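Local coordinates for acetyltransferase, GNAT family protein (Mycobacterium smegmatis, PDB 6C32) that binds acetyl coenzyme A and, as a RimJ-type member of the GNAT family, probably transfers its acetyl group to the N-terminal amine of proteins, at residues 44-49 with 146-151; 107-112 with 141-146. All blocks are in the same frame, centred on the assembly; numbering follows the deposited sequence.

Contact 1: residues 44-49 with 146-151; sequences EPWEPM and TVRPEN. With ACO (acetyl coenzyme *a), chain B.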
ATOM      1  N   GLU A  44      -8.296  12.715  -0.246  1.00 30.63           N
ATOM      2  CA  GLU A  44      -9.749  12.525  -0.220  1.00 36.08           C
ATOM      3  C   GLU A  44     -10.361  12.051  -1.543  1.00 36.94           C
ATOM      4  O   GLU A  44     -11.251  11.185  -1.495  1.00 39.57           O
ATOM      5  CB  GLU A  44     -10.428  13.824   0.248  1.00 38.77           C
ATOM      6  CG  GLU A  44     -11.821  13.619   0.846  1.00 40.17           C
ATOM      7  CD  GLU A  44     -12.304  14.822   1.653  1.00 46.75           C
ATOM      8  OE1 GLU A  44     -11.848  15.949   1.371  1.00 46.07           O
ATOM      9  OE2 GLU A  44     -13.141  14.640   2.566  1.00 47.46           O
ATOM     10  N   PRO A  45      -9.966  12.549  -2.722  1.00 35.28           N
ATOM     11  CA  PRO A  45     -10.582  12.051  -3.970  1.00 34.53           C
ATOM     12  C   PRO A  45     -10.326  10.581  -4.271  1.00 34.67           C
ATOM     13  O   PRO A  45     -10.989  10.032  -5.163  1.00 35.46           O
ATOM     14  CB  PRO A  45      -9.944  12.935  -5.053  1.00 36.99           C
ATOM     15  CG  PRO A  45      -9.587  14.184  -4.344  1.00 34.06           C
ATOM     16  CD  PRO A  45      -9.152  13.753  -2.971  1.00 39.19           C
ATOM     17  N   TRP A  46      -9.382   9.935  -3.581  1.00 30.59           N
ATOM     18  CA  TRP A  46      -8.951   8.581  -3.917  1.00 30.12           C
ATOM     19  C   TRP A  46      -9.061   7.631  -2.735  1.00 38.03           C
ATOM     20  O   TRP A  46      -8.438   6.565  -2.745  1.00 43.73           O
ATOM     21  CB  TRP A  46      -7.510   8.597  -4.423  1.00 30.41           C
ATOM     22  CG  TRP A  46      -7.268   9.669  -5.420  1.00 31.09           C
ATOM     23  CD1 TRP A  46      -6.544  10.816  -5.240  1.00 32.66           C
ATOM     24  CD2 TRP A  46      -7.769   9.710  -6.760  1.00 27.41           C
ATOM     25  NE1 TRP A  46      -6.552  11.559  -6.403  1.00 28.43           N
ATOM     26  CE2 TRP A  46      -7.302  10.903  -7.345  1.00 25.66           C
ATOM     27  CE3 TRP A  46      -8.574   8.851  -7.521  1.00 28.38           C
ATOM     28  CZ2 TRP A  46      -7.608  11.263  -8.659  1.00 28.73           C
ATOM     29  CZ3 TRP A  46      -8.875   9.206  -8.826  1.00 26.46           C
ATOM     30  CH2 TRP A  46      -8.388  10.404  -9.382  1.00 25.32           C
ATOM     31  N   GLU A  47      -9.820   8.000  -1.711  1.00 37.41           N
ATOM     32  CA  GLU A  47      -9.862   7.193  -0.510  1.00 38.86           C
ATOM     33  C   GLU A  47     -11.296   6.820  -0.173  1.00 33.90           C
ATOM     34  O   GLU A  47     -12.215   7.618  -0.387  1.00 32.97           O
ATOM     35  CB  GLU A  47      -9.226   7.938   0.667  1.00 33.47           C
ATOM     36  CG  GLU A  47      -7.715   8.060   0.534  1.00 39.15           C
ATOM     37  CD  GLU A  47      -7.011   7.530   1.745  1.00 43.34           C
ATOM     38  OE1 GLU A  47      -7.716   7.344   2.764  1.00 45.23           O
ATOM     39  OE2 GLU A  47      -5.774   7.297   1.681  1.00 40.40           O
ATOM     40  N   PRO A  48     -11.512   5.614   0.347  1.00 34.66           N
ATOM     41  CA  PRO A  48     -12.859   5.223   0.777  1.00 31.00           C
ATOM     42  C   PRO A  48     -13.397   6.210   1.795  1.00 33.63           C
ATOM     43  O   PRO A  48     -12.673   6.662   2.685  1.00 32.01           O
ATOM     44  CB  PRO A  48     -12.647   3.838   1.399  1.00 33.79           C
ATOM     45  CG  PRO A  48     -11.355   3.345   0.814  1.00 37.51           C
ATOM     46  CD  PRO A  48     -10.510   4.564   0.601  1.00 36.20           C
ATOM     47  N   MET A  49     -14.673   6.549   1.656  1.00 29.39           N
ATOM     48  CA  MET A  49     -15.306   7.451   2.605  1.00 36.19           C
ATOM     49  C   MET A  49     -15.414   6.789   3.970  1.00 41.34           C
ATOM     50  O   MET A  49     -15.687   5.588   4.076  1.00 35.70           O
ATOM     51  CB  MET A  49     -16.688   7.865   2.107  1.00 29.33           C
ATOM     52  CG  MET A  49     -16.630   8.647   0.807  1.00 35.45           C
ATOM     53  SD  MET A  49     -18.248   9.114   0.169  1.00 36.99           S
ATOM     54  CE  MET A  49     -18.840  10.165   1.494  1.00 43.89           C
ATOM     55  N   THR A 146      -7.480  -2.520  -6.492  1.00 16.34           N
ATOM     56  CA  THR A 146      -8.551  -1.792  -7.155  1.00 19.63           C
ATOM     57  C   THR A 146      -8.167  -0.322  -7.229  1.00 19.07           C
ATOM     58  O   THR A 146      -7.584   0.226  -6.287  1.00 17.47           O
ATOM     59  CB  THR A 146      -9.897  -1.954  -6.437  1.00 19.98           C
ATOM     60  OG1 THR A 146      -9.750  -1.595  -5.053  1.00 19.40           O
ATOM     61  CG2 THR A 146     -10.381  -3.403  -6.553  1.00 17.98           C
ATOM     62  N   VAL A 147      -8.494   0.307  -8.356  1.00 16.80           N
ATOM     63  CA  VAL A 147      -8.035   1.667  -8.621  1.00 16.49           C
ATOM     64  C   VAL A 147      -9.001   2.331  -9.594  1.00 19.82           C
ATOM     65  O   VAL A 147      -9.408   1.730 -10.599  1.00 16.93           O
ATOM     66  CB  VAL A 147      -6.592   1.666  -9.163  1.00 15.82           C
ATOM     67  CG1 VAL A 147      -6.479   0.816 -10.427  1.00 17.00           C
ATOM     68  CG2 VAL A 147      -6.090   3.110  -9.398  1.00 17.46           C
ATOM     69  N   ARG A 148      -9.397   3.563  -9.287  1.00 18.83           N
ATOM     70  CA  ARG A 148     -10.303   4.271 -10.183  1.00 21.29           C
ATOM     71  C   ARG A 148      -9.626   4.478 -11.537  1.00 20.20           C
ATOM     72  O   ARG A 148      -8.427   4.795 -11.590  1.00 20.37           O
ATOM     73  CB  ARG A 148     -10.717   5.614  -9.580  1.00 20.16           C
ATOM     74  CG  ARG A 148     -11.566   5.488  -8.309  1.00 19.09           C
ATOM     75  CD  ARG A 148     -11.976   6.865  -7.792  1.00 24.20           C
ATOM     76  NE  ARG A 148     -12.761   7.625  -8.763  1.00 24.10           N
ATOM     77  CZ  ARG A 148     -13.074   8.912  -8.616  1.00 30.71           C
ATOM     78  NH1 ARG A 148     -12.668   9.576  -7.540  1.00 29.09           N
ATOM     79  NH2 ARG A 148     -13.788   9.539  -9.541  1.00 29.62           N
ATOM     80  N   PRO A 149     -10.347   4.281 -12.644  1.00 20.64           N
ATOM     81  CA  PRO A 149      -9.758   4.571 -13.963  1.00 21.16           C
ATOM     82  C   PRO A 149      -9.164   5.955 -14.050  1.00 21.35           C
ATOM     83  O   PRO A 149      -8.149   6.143 -14.731  1.00 23.78           O
ATOM     84  CB  PRO A 149     -10.947   4.412 -14.926  1.00 22.91           C
ATOM     85  CG  PRO A 149     -11.881   3.490 -14.218  1.00 23.47           C
ATOM     86  CD  PRO A 149     -11.740   3.827 -12.745  1.00 21.78           C
ATOM     87  N   GLU A 150      -9.753   6.925 -13.341  1.00 20.26           N
ATOM     88  CA  GLU A 150      -9.266   8.299 -13.327  1.00 24.33           C
ATOM     89  C   GLU A 150      -7.932   8.449 -12.600  1.00 28.31           C
ATOM     90  O   GLU A 150      -7.240   9.452 -12.807  1.00 20.84           O
ATOM     91  CB  GLU A 150     -10.299   9.212 -12.649  1.00 24.57           C
ATOM     92  CG  GLU A 150     -11.647   9.303 -13.352  1.00 26.14           C
ATOM     93  CD  GLU A 150     -12.529   8.076 -13.123  1.00 32.72           C
ATOM     94  OE1 GLU A 150     -12.272   7.315 -12.166  1.00 26.30           O
ATOM     95  OE2 GLU A 150     -13.470   7.866 -13.921  1.00 33.20           O
ATOM     96  N   ASN A 151      -7.566   7.494 -11.739  1.00 20.67           N
ATOM     97  CA  ASN A 151      -6.361   7.606 -10.908  1.00 21.08           C
ATOM     98  C   ASN A 151      -5.135   7.226 -11.739  1.00 22.23           C
ATOM     99  O   ASN A 151      -4.481   6.205 -11.522  1.00 19.71           O
ATOM    100  CB  ASN A 151      -6.484   6.737  -9.656  1.00 20.15           C
ATOM    101  CG  ASN A 151      -5.459   7.103  -8.589  1.00 24.12           C
ATOM    102  OD1 ASN A 151      -4.471   7.781  -8.879  1.00 19.12           O
ATOM    103  ND2 ASN A 151      -5.695   6.662  -7.343  1.00 19.45           N
TER
HETATM  104  N1A ACO B 301      -0.647  11.066 -15.439  1.00 29.78           N
HETATM  105  C2A ACO B 301       0.265  10.129 -15.766  1.00 28.10           C
HETATM  106  N3A ACO B 301       1.291   9.828 -14.958  1.00 26.61           N
HETATM  107  C4A ACO B 301       1.447  10.477 -13.774  1.00 24.93           C
HETATM  108  C5A ACO B 301       0.539  11.459 -13.393  1.00 27.68           C
HETATM  109  C6A ACO B 301      -0.540  11.739 -14.284  1.00 29.18           C
HETATM  110  N6A ACO B 301      -1.544  12.775 -13.918  1.00 31.87           N
HETATM  111  N7A ACO B 301       0.925  11.915 -12.215  1.00 30.58           N
HETATM  112  C8A ACO B 301       2.020  11.268 -11.860  1.00 27.08           C
HETATM  113  N9A ACO B 301       2.345  10.405 -12.812  1.00 27.40           N
HETATM  114  C1B ACO B 301       3.496   9.483 -12.820  1.00 28.31           C
HETATM  115  C2B ACO B 301       4.535   9.891 -12.200  1.00 28.97           C
HETATM  116  O2B ACO B 301       5.399  10.764 -13.007  1.00 26.24           O
HETATM  117  C3B ACO B 301       5.310   8.471 -11.877  1.00 22.92           C
HETATM  118  O3B ACO B 301       5.783   7.888 -13.120  1.00 24.20           O
HETATM  119  P3B ACO B 301       7.237   8.256 -13.838  1.00 30.09           P
HETATM  120  O7A ACO B 301       7.222   9.691 -14.379  1.00 26.95           O
HETATM  121  O8A ACO B 301       7.395   7.222 -14.953  1.00 28.15           O
HETATM  122  O9A ACO B 301       8.376   8.147 -12.849  1.00 25.11           O
HETATM  123  C4B ACO B 301       4.352   7.664 -11.449  1.00 22.31           C
HETATM  124  O4B ACO B 301       3.047   8.252 -11.940  1.00 24.50           O
HETATM  125  C5B ACO B 301       4.291   7.634  -9.877  1.00 19.89           C
HETATM  126  O5B ACO B 301       5.232   6.624  -9.557  1.00 19.36           O
HETATM  127  P1A ACO B 301       5.968   6.811  -8.116  1.00 20.86           P
HETATM  128  O1A ACO B 301       6.616   5.509  -7.724  1.00 19.62           O
HETATM  129  O2A ACO B 301       6.911   7.993  -8.208  1.00 20.09           O
HETATM  130  O3A ACO B 301       4.707   7.100  -7.143  1.00 21.20           O
HETATM  131  P2A ACO B 301       4.536   8.212  -5.955  1.00 20.38           P
HETATM  132  O4A ACO B 301       5.597   8.032  -4.902  1.00 19.49           O
HETATM  133  O5A ACO B 301       4.560   9.591  -6.652  1.00 20.10           O
HETATM  134  O6A ACO B 301       3.034   7.934  -5.312  1.00 20.30           O
HETATM  135  CBP ACO B 301       0.614   7.807  -5.439  1.00 18.65           C
HETATM  136  CCP ACO B 301       1.933   7.837  -6.247  1.00 20.21           C
HETATM  137  CDP ACO B 301      -0.547   7.632  -6.420  1.00 18.82           C
HETATM  138  CEP ACO B 301       0.656   6.603  -4.453  1.00 18.14           C
HETATM  139  CAP ACO B 301       0.501   9.116  -4.673  1.00 22.55           C
HETATM  140  OAP ACO B 301       0.339  10.226  -5.599  1.00 24.29           O
HETATM  141  C9P ACO B 301      -0.662   9.134  -3.733  1.00 17.68           C
HETATM  142  O9P ACO B 301      -0.525   8.717  -2.585  1.00 17.85           O
HETATM  143  N8P ACO B 301      -1.935   9.669  -4.204  1.00 20.52           N
HETATM  144  C7P ACO B 301      -3.154   9.777  -3.394  1.00 21.95           C
HETATM  145  C6P ACO B 301      -3.588   8.419  -2.799  1.00 22.46           C
HETATM  146  C5P ACO B 301      -3.742   7.354  -3.910  1.00 22.87           C
HETATM  147  O5P ACO B 301      -4.179   7.631  -5.040  1.00 23.04           O
HETATM  148  N4P ACO B 301      -3.332   5.987  -3.597  1.00 19.91           N
HETATM  149  C3P ACO B 301      -3.476   4.898  -4.624  1.00 17.57           C
HETATM  150  C2P ACO B 301      -4.989   4.509  -4.566  1.00 21.11           C
HETATM  151  S1P ACO B 301      -5.236   2.998  -5.539  1.00 21.17           S
HETATM  152  C   ACO B 301      -4.250   1.716  -4.694  1.00 20.40           C
HETATM  153  O   ACO B 301      -3.808   1.899  -3.591  1.00 17.55           O
HETATM  154  CH3 ACO B 301      -4.006   0.369  -5.443  1.00 15.25           C
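The indole of Trp46 is stacked on the side-chain amide of Asn151, the same amide that holds acetyl coenzyme A. The two planes are 28° apart. Asn151 CG lies over one face, offset toward the rim, and Pro45 CB lies over the opposite face, likewise offset. The six-membered ring makes the nearest approach, with Trp46 CZ3 3.5 Å from Asn151 CB. Glu150 CB meets the ring at its edge, in plane, and Trp46 CB touches the pantetheine oxygen O5P. Arg148 CD packs obliquely against Trp46 CE3 at 3.9 Å. The Arg148 chain bends at its third torsion, which turns the guanidinium toward the 44-49 loop. There NH1 of Arg148 gives a weak hydrogen bond to Pro45 O, 2.9 Å long but bent (127°). NE of Arg148 is 3.5 Å from Glu150 OE1, a long salt bridge within the type I turn from Arg148 to Asn151. Asn151 caps helix 152-161 through its OD1, which accepts from Ser154 N. Its ND2 donates a nearly straight bond to O5P (2.9 Å, 165°). Held at OD1 by the helix start and at ND2 by the cofactor, the amide has its flip settled and ties the cofactor carbonyl to helix 152-161.

Contact 2: residues 107-112 with 141-146; sequences AWIGYW and HRIEAT. With ACO (acetyl coenzyme *a), chain B.
The ring of Tyr111 has the thioester carbonyl oxygen O of acetyl coenzyme A over the centre of one face, 3.6 Å above the plane. The cofactor methyl CEP lies at its edge, and the acetyl CH3 is 3.6 Å from Tyr111 CE2. Tyr111 OH is hydrogen-bonded to Ser154 OG. The guanidinium of Arg142 grips Glu144 OE2 end-on, within the same strand, with NH1 and NH2. The NH2 bond uses the anti lone pair, and NH1 comes from above the carboxylate plane. NH2 also pairs with Glu166.

Between the strands, Glu144 N donates to Ala107 O at 2.9 Å and Ile109 N donates to Glu144 O at 2.9 Å. Trp108 and Glu144 put CB and CG together on one face. On the other, Ile109 CG2 meets Ile143 CG2 at 3.5 Å, the side chains crossing at about a right angle under helix 122-135. Further along, the strands diverge, at 49° between their directions. A water joins them there, donating a hydrogen bond to Ile109 O and accepting one from Thr146 N. Beyond it Tyr111 N donates to the acetyl oxygen O (3.1 Å), and Tyr111 O accepts from N4P of the cofactor. Parallel strands joined by a beta-alpha-beta crossover, splayed where the acetyl-pantetheine end of the cofactor lies, are the signature of the GNAT fold.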
ATOM      1  N   ALA A 107      -4.709 -11.676  -1.704  1.00 13.99           N
ATOM      2  CA  ALA A 107      -4.951 -10.475  -0.909  1.00 16.47           C
ATOM      3  C   ALA A 107      -5.015  -9.288  -1.862  1.00 17.08           C
ATOM      4  O   ALA A 107      -4.590  -9.378  -3.018  1.00 16.60           O
ATOM      5  CB  ALA A 107      -3.848 -10.239   0.137  1.00 13.66           C
ATOM      6  N   TRP A 108      -5.512  -8.163  -1.357  1.00 16.88           N
ATOM      7  CA  TRP A 108      -5.369  -6.899  -2.068  1.00 16.86           C
ATOM      8  C   TRP A 108      -4.249  -6.063  -1.450  1.00 18.39           C
ATOM      9  O   TRP A 108      -3.804  -6.304  -0.321  1.00 16.61           O
ATOM     10  CB  TRP A 108      -6.688  -6.097  -2.109  1.00 16.51           C
ATOM     11  CG  TRP A 108      -7.343  -5.712  -0.783  1.00 18.94           C
ATOM     12  CD1 TRP A 108      -8.485  -6.256  -0.250  1.00 22.78           C
ATOM     13  CD2 TRP A 108      -6.955  -4.652   0.120  1.00 20.03           C
ATOM     14  NE1 TRP A 108      -8.806  -5.629   0.934  1.00 22.60           N
ATOM     15  CE2 TRP A 108      -7.886  -4.650   1.189  1.00 21.93           C
ATOM     16  CE3 TRP A 108      -5.903  -3.727   0.140  1.00 20.50           C
ATOM     17  CZ2 TRP A 108      -7.803  -3.748   2.263  1.00 23.26           C
ATOM     18  CZ3 TRP A 108      -5.816  -2.834   1.223  1.00 22.95           C
ATOM     19  CH2 TRP A 108      -6.764  -2.857   2.265  1.00 20.93           C
ATOM     20  N   ILE A 109      -3.775  -5.083  -2.227  1.00 15.83           N
ATOM     21  CA  ILE A 109      -2.691  -4.200  -1.810  1.00 16.56           C
ATOM     22  C   ILE A 109      -3.107  -2.760  -2.096  1.00 17.72           C
ATOM     23  O   ILE A 109      -3.727  -2.478  -3.129  1.00 17.04           O
ATOM     24  CB  ILE A 109      -1.358  -4.577  -2.507  1.00 16.89           C
ATOM     25  CG1 ILE A 109      -0.160  -3.951  -1.782  1.00 19.12           C
ATOM     26  CG2 ILE A 109      -1.365  -4.243  -4.005  1.00 18.10           C
ATOM     27  CD1 ILE A 109       1.146  -4.799  -1.912  1.00 18.46           C
ATOM     28  N   GLY A 110      -2.826  -1.861  -1.149  1.00 16.96           N
ATOM     29  CA  GLY A 110      -3.127  -0.448  -1.325  1.00 17.66           C
ATOM     30  C   GLY A 110      -2.009   0.387  -0.731  1.00 18.64           C
ATOM     31  O   GLY A 110      -1.202  -0.110   0.048  1.00 18.06           O
ATOM     32  N   TYR A 111      -1.963   1.668  -1.109  1.00 17.80           N
ATOM     33  CA  TYR A 111      -0.845   2.508  -0.683  1.00 17.99           C
ATOM     34  C   TYR A 111      -1.199   3.980  -0.844  1.00 19.14           C
ATOM     35  O   TYR A 111      -2.122   4.349  -1.581  1.00 18.07           O
ATOM     36  CB  TYR A 111       0.430   2.204  -1.494  1.00 16.68           C
ATOM     37  CG  TYR A 111       0.114   2.078  -2.968  1.00 17.40           C
ATOM     38  CD1 TYR A 111      -0.013   3.207  -3.785  1.00 16.23           C
ATOM     39  CD2 TYR A 111      -0.123   0.830  -3.535  1.00 18.18           C
ATOM     40  CE1 TYR A 111      -0.349   3.082  -5.146  1.00 18.04           C
ATOM     41  CE2 TYR A 111      -0.443   0.692  -4.878  1.00 17.28           C
ATOM     42  CZ  TYR A 111      -0.558   1.818  -5.677  1.00 17.67           C
ATOM     43  OH  TYR A 111      -0.893   1.643  -6.996  1.00 19.00           O
ATOM     44  N   TRP A 112      -0.425   4.817  -0.156  1.00 18.13           N
ATOM     45  CA  TRP A 112      -0.454   6.253  -0.388  1.00 17.32           C
ATOM     46  C   TRP A 112       0.883   6.823   0.067  1.00 18.37           C
ATOM     47  O   TRP A 112       1.551   6.256   0.945  1.00 17.73           O
ATOM     48  CB  TRP A 112      -1.629   6.922   0.344  1.00 18.33           C
ATOM     49  CG  TRP A 112      -1.498   6.909   1.850  1.00 20.50           C
ATOM     50  CD1 TRP A 112      -1.991   5.960   2.719  1.00 21.66           C
ATOM     51  CD2 TRP A 112      -0.860   7.905   2.667  1.00 20.60           C
ATOM     52  NE1 TRP A 112      -1.685   6.305   4.020  1.00 20.48           N
ATOM     53  CE2 TRP A 112      -0.996   7.495   4.015  1.00 20.37           C
ATOM     54  CE3 TRP A 112      -0.189   9.109   2.388  1.00 21.22           C
ATOM     55  CZ2 TRP A 112      -0.477   8.239   5.080  1.00 21.38           C
ATOM     56  CZ3 TRP A 112       0.330   9.845   3.448  1.00 23.78           C
ATOM     57  CH2 TRP A 112       0.182   9.408   4.776  1.00 22.08           C
ATOM     58  N   HIS A 141      -0.147 -16.513  -3.340  1.00 20.72           N
ATOM     59  CA  HIS A 141      -0.082 -16.811  -4.761  1.00 22.27           C
ATOM     60  C   HIS A 141      -0.447 -15.617  -5.636  1.00 21.01           C
ATOM     61  O   HIS A 141       0.063 -15.493  -6.754  1.00 22.04           O
ATOM     62  CB  HIS A 141      -1.035 -17.979  -5.064  1.00 23.14           C
ATOM     63  CG  HIS A 141      -1.259 -18.222  -6.521  1.00 27.57           C
ATOM     64  ND1 HIS A 141      -2.478 -18.012  -7.132  1.00 22.69           N
ATOM     65  CD2 HIS A 141      -0.424 -18.679  -7.486  1.00 27.43           C
ATOM     66  CE1 HIS A 141      -2.377 -18.311  -8.415  1.00 25.52           C
ATOM     67  NE2 HIS A 141      -1.145 -18.723  -8.655  1.00 25.15           N
ATOM     68  N   ARG A 142      -1.291 -14.722  -5.134  1.00 19.42           N
ATOM     69  CA  ARG A 142      -1.915 -13.706  -5.969  1.00 18.86           C
ATOM     70  C   ARG A 142      -2.094 -12.430  -5.161  1.00 16.65           C
ATOM     71  O   ARG A 142      -2.454 -12.486  -3.983  1.00 18.89           O
ATOM     72  CB  ARG A 142      -3.270 -14.215  -6.475  1.00 19.68           C
ATOM     73  CG  ARG A 142      -4.030 -13.257  -7.368  1.00 15.68           C
ATOM     74  CD  ARG A 142      -5.340 -13.915  -7.882  1.00 18.45           C
ATOM     75  NE  ARG A 142      -6.144 -12.953  -8.646  1.00 19.92           N
ATOM     76  CZ  ARG A 142      -6.977 -12.078  -8.086  1.00 19.83           C
ATOM     77  NH1 ARG A 142      -7.125 -12.070  -6.765  1.00 16.02           N
ATOM     78  NH2 ARG A 142      -7.672 -11.222  -8.840  1.00 17.62           N
ATOM     79  N   ILE A 143      -1.843 -11.284  -5.791  1.00 16.31           N
ATOM     80  CA  ILE A 143      -2.147  -9.983  -5.193  1.00 16.03           C
ATOM     81  C   ILE A 143      -2.970  -9.179  -6.196  1.00 16.65           C
ATOM     82  O   ILE A 143      -2.603  -9.086  -7.372  1.00 15.74           O
ATOM     83  CB  ILE A 143      -0.869  -9.212  -4.803  1.00 15.95           C
ATOM     84  CG1 ILE A 143      -0.156  -9.896  -3.610  1.00 16.07           C
ATOM     85  CG2 ILE A 143      -1.191  -7.737  -4.493  1.00 15.32           C
ATOM     86  CD1 ILE A 143      -1.011  -9.951  -2.321  1.00 16.10           C
ATOM     87  N   GLU A 144      -4.072  -8.599  -5.735  1.00 15.78           N
ATOM     88  CA  GLU A 144      -4.909  -7.750  -6.574  1.00 15.69           C
ATOM     89  C   GLU A 144      -4.925  -6.337  -6.005  1.00 19.73           C
ATOM     90  O   GLU A 144      -4.525  -6.092  -4.863  1.00 15.50           O
ATOM     91  CB  GLU A 144      -6.341  -8.304  -6.669  1.00 19.28           C
ATOM     92  CG  GLU A 144      -7.109  -8.239  -5.344  1.00 17.52           C
ATOM     93  CD  GLU A 144      -8.491  -8.878  -5.425  1.00 26.54           C
ATOM     94  OE1 GLU A 144      -9.337  -8.549  -4.569  1.00 24.99           O
ATOM     95  OE2 GLU A 144      -8.733  -9.713  -6.328  1.00 21.74           O
ATOM     96  N   ALA A 145      -5.388  -5.398  -6.821  1.00 17.68           N
ATOM     97  CA  ALA A 145      -5.589  -4.032  -6.366  1.00 17.77           C
ATOM     98  C   ALA A 145      -6.790  -3.469  -7.113  1.00 15.78           C
ATOM     99  O   ALA A 145      -7.105  -3.912  -8.216  1.00 17.55           O
ATOM    100  CB  ALA A 145      -4.348  -3.149  -6.593  1.00 16.18           C
ATOM    101  N   THR A 146      -7.480  -2.520  -6.492  1.00 16.34           N
ATOM    102  CA  THR A 146      -8.551  -1.792  -7.155  1.00 19.63           C
ATOM    103  C   THR A 146      -8.167  -0.322  -7.229  1.00 19.07           C
ATOM    104  O   THR A 146      -7.584   0.226  -6.287  1.00 17.47           O
ATOM    105  CB  THR A 146      -9.897  -1.954  -6.437  1.00 19.98           C
ATOM    106  OG1 THR A 146      -9.750  -1.595  -5.053  1.00 19.40           O
ATOM    107  CG2 THR A 146     -10.381  -3.403  -6.553  1.00 17.98           C
TER
HETATM  108  N1A ACO B 301      -0.647  11.066 -15.439  1.00 29.78           N
HETATM  109  C2A ACO B 301       0.265  10.129 -15.766  1.00 28.10           C
HETATM  110  N3A ACO B 301       1.291   9.828 -14.958  1.00 26.61           N
HETATM  111  C4A ACO B 301       1.447  10.477 -13.774  1.00 24.93           C
HETATM  112  C5A ACO B 301       0.539  11.459 -13.393  1.00 27.68           C
HETATM  113  C6A ACO B 301      -0.540  11.739 -14.284  1.00 29.18           C
HETATM  114  N6A ACO B 301      -1.544  12.775 -13.918  1.00 31.87           N
HETATM  115  N7A ACO B 301       0.925  11.915 -12.215  1.00 30.58           N
HETATM  116  C8A ACO B 301       2.020  11.268 -11.860  1.00 27.08           C
HETATM  117  N9A ACO B 301       2.345  10.405 -12.812  1.00 27.40           N
HETATM  118  C1B ACO B 301       3.496   9.483 -12.820  1.00 28.31           C
HETATM  119  C2B ACO B 301       4.535   9.891 -12.200  1.00 28.97           C
HETATM  120  O2B ACO B 301       5.399  10.764 -13.007  1.00 26.24           O
HETATM  121  C3B ACO B 301       5.310   8.471 -11.877  1.00 22.92           C
HETATM  122  O3B ACO B 301       5.783   7.888 -13.120  1.00 24.20           O
HETATM  123  P3B ACO B 301       7.237   8.256 -13.838  1.00 30.09           P
HETATM  124  O7A ACO B 301       7.222   9.691 -14.379  1.00 26.95           O
HETATM  125  O8A ACO B 301       7.395   7.222 -14.953  1.00 28.15           O
HETATM  126  O9A ACO B 301       8.376   8.147 -12.849  1.00 25.11           O
HETATM  127  C4B ACO B 301       4.352   7.664 -11.449  1.00 22.31           C
HETATM  128  O4B ACO B 301       3.047   8.252 -11.940  1.00 24.50           O
HETATM  129  C5B ACO B 301       4.291   7.634  -9.877  1.00 19.89           C
HETATM  130  O5B ACO B 301       5.232   6.624  -9.557  1.00 19.36           O
HETATM  131  P1A ACO B 301       5.968   6.811  -8.116  1.00 20.86           P
HETATM  132  O1A ACO B 301       6.616   5.509  -7.724  1.00 19.62           O
HETATM  133  O2A ACO B 301       6.911   7.993  -8.208  1.00 20.09           O
HETATM  134  O3A ACO B 301       4.707   7.100  -7.143  1.00 21.20           O
HETATM  135  P2A ACO B 301       4.536   8.212  -5.955  1.00 20.38           P
HETATM  136  O4A ACO B 301       5.597   8.032  -4.902  1.00 19.49           O
HETATM  137  O5A ACO B 301       4.560   9.591  -6.652  1.00 20.10           O
HETATM  138  O6A ACO B 301       3.034   7.934  -5.312  1.00 20.30           O
HETATM  139  CBP ACO B 301       0.614   7.807  -5.439  1.00 18.65           C
HETATM  140  CCP ACO B 301       1.933   7.837  -6.247  1.00 20.21           C
HETATM  141  CDP ACO B 301      -0.547   7.632  -6.420  1.00 18.82           C
HETATM  142  CEP ACO B 301       0.656   6.603  -4.453  1.00 18.14           C
HETATM  143  CAP ACO B 301       0.501   9.116  -4.673  1.00 22.55           C
HETATM  144  OAP ACO B 301       0.339  10.226  -5.599  1.00 24.29           O
HETATM  145  C9P ACO B 301      -0.662   9.134  -3.733  1.00 17.68           C
HETATM  146  O9P ACO B 301      -0.525   8.717  -2.585  1.00 17.85           O
HETATM  147  N8P ACO B 301      -1.935   9.669  -4.204  1.00 20.52           N
HETATM  148  C7P ACO B 301      -3.154   9.777  -3.394  1.00 21.95           C
HETATM  149  C6P ACO B 301      -3.588   8.419  -2.799  1.00 22.46           C
HETATM  150  C5P ACO B 301      -3.742   7.354  -3.910  1.00 22.87           C
HETATM  151  O5P ACO B 301      -4.179   7.631  -5.040  1.00 23.04           O
HETATM  152  N4P ACO B 301      -3.332   5.987  -3.597  1.00 19.91           N
HETATM  153  C3P ACO B 301      -3.476   4.898  -4.624  1.00 17.57           C
HETATM  154  C2P ACO B 301      -4.989   4.509  -4.566  1.00 21.11           C
HETATM  155  S1P ACO B 301      -5.236   2.998  -5.539  1.00 21.17           S
HETATM  156  C   ACO B 301      -4.250   1.716  -4.694  1.00 20.40           C
HETATM  157  O   ACO B 301      -3.808   1.899  -3.591  1.00 17.55           O
HETATM  158  CH3 ACO B 301      -4.006   0.369  -5.443  1.00 15.25           C
HETATM  159  O   HOH W   1      -6.360  -2.114  -3.678  1.00 17.66           O

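Overall arrangement
Contacts 1 and 2 share Thr146 and strand 142-147; their centres are about 14 Å apart. Contact 2, a sheet pairing, is centred about 7 Å from the centre of the chain, contact 1 about 13 Å. In contact 1 the same strand runs out into a turn and meets the 44-49 loop. Acetyl coenzyme A joins them: its pantetheine arm is held by the backbone of Tyr111 on one side and the side chain of Asn151 on the other, and the nearest atoms of these side chains are about 7 Å apart. Thr146 O is 3.7 Å from the acetyl CH3. Glu47 OE2 packs on Trp112 CD1 at 4.1 Å. Val113, Gly119, Gly121, Thr124 and Arg205 add further hydrogen bonds to the cofactor.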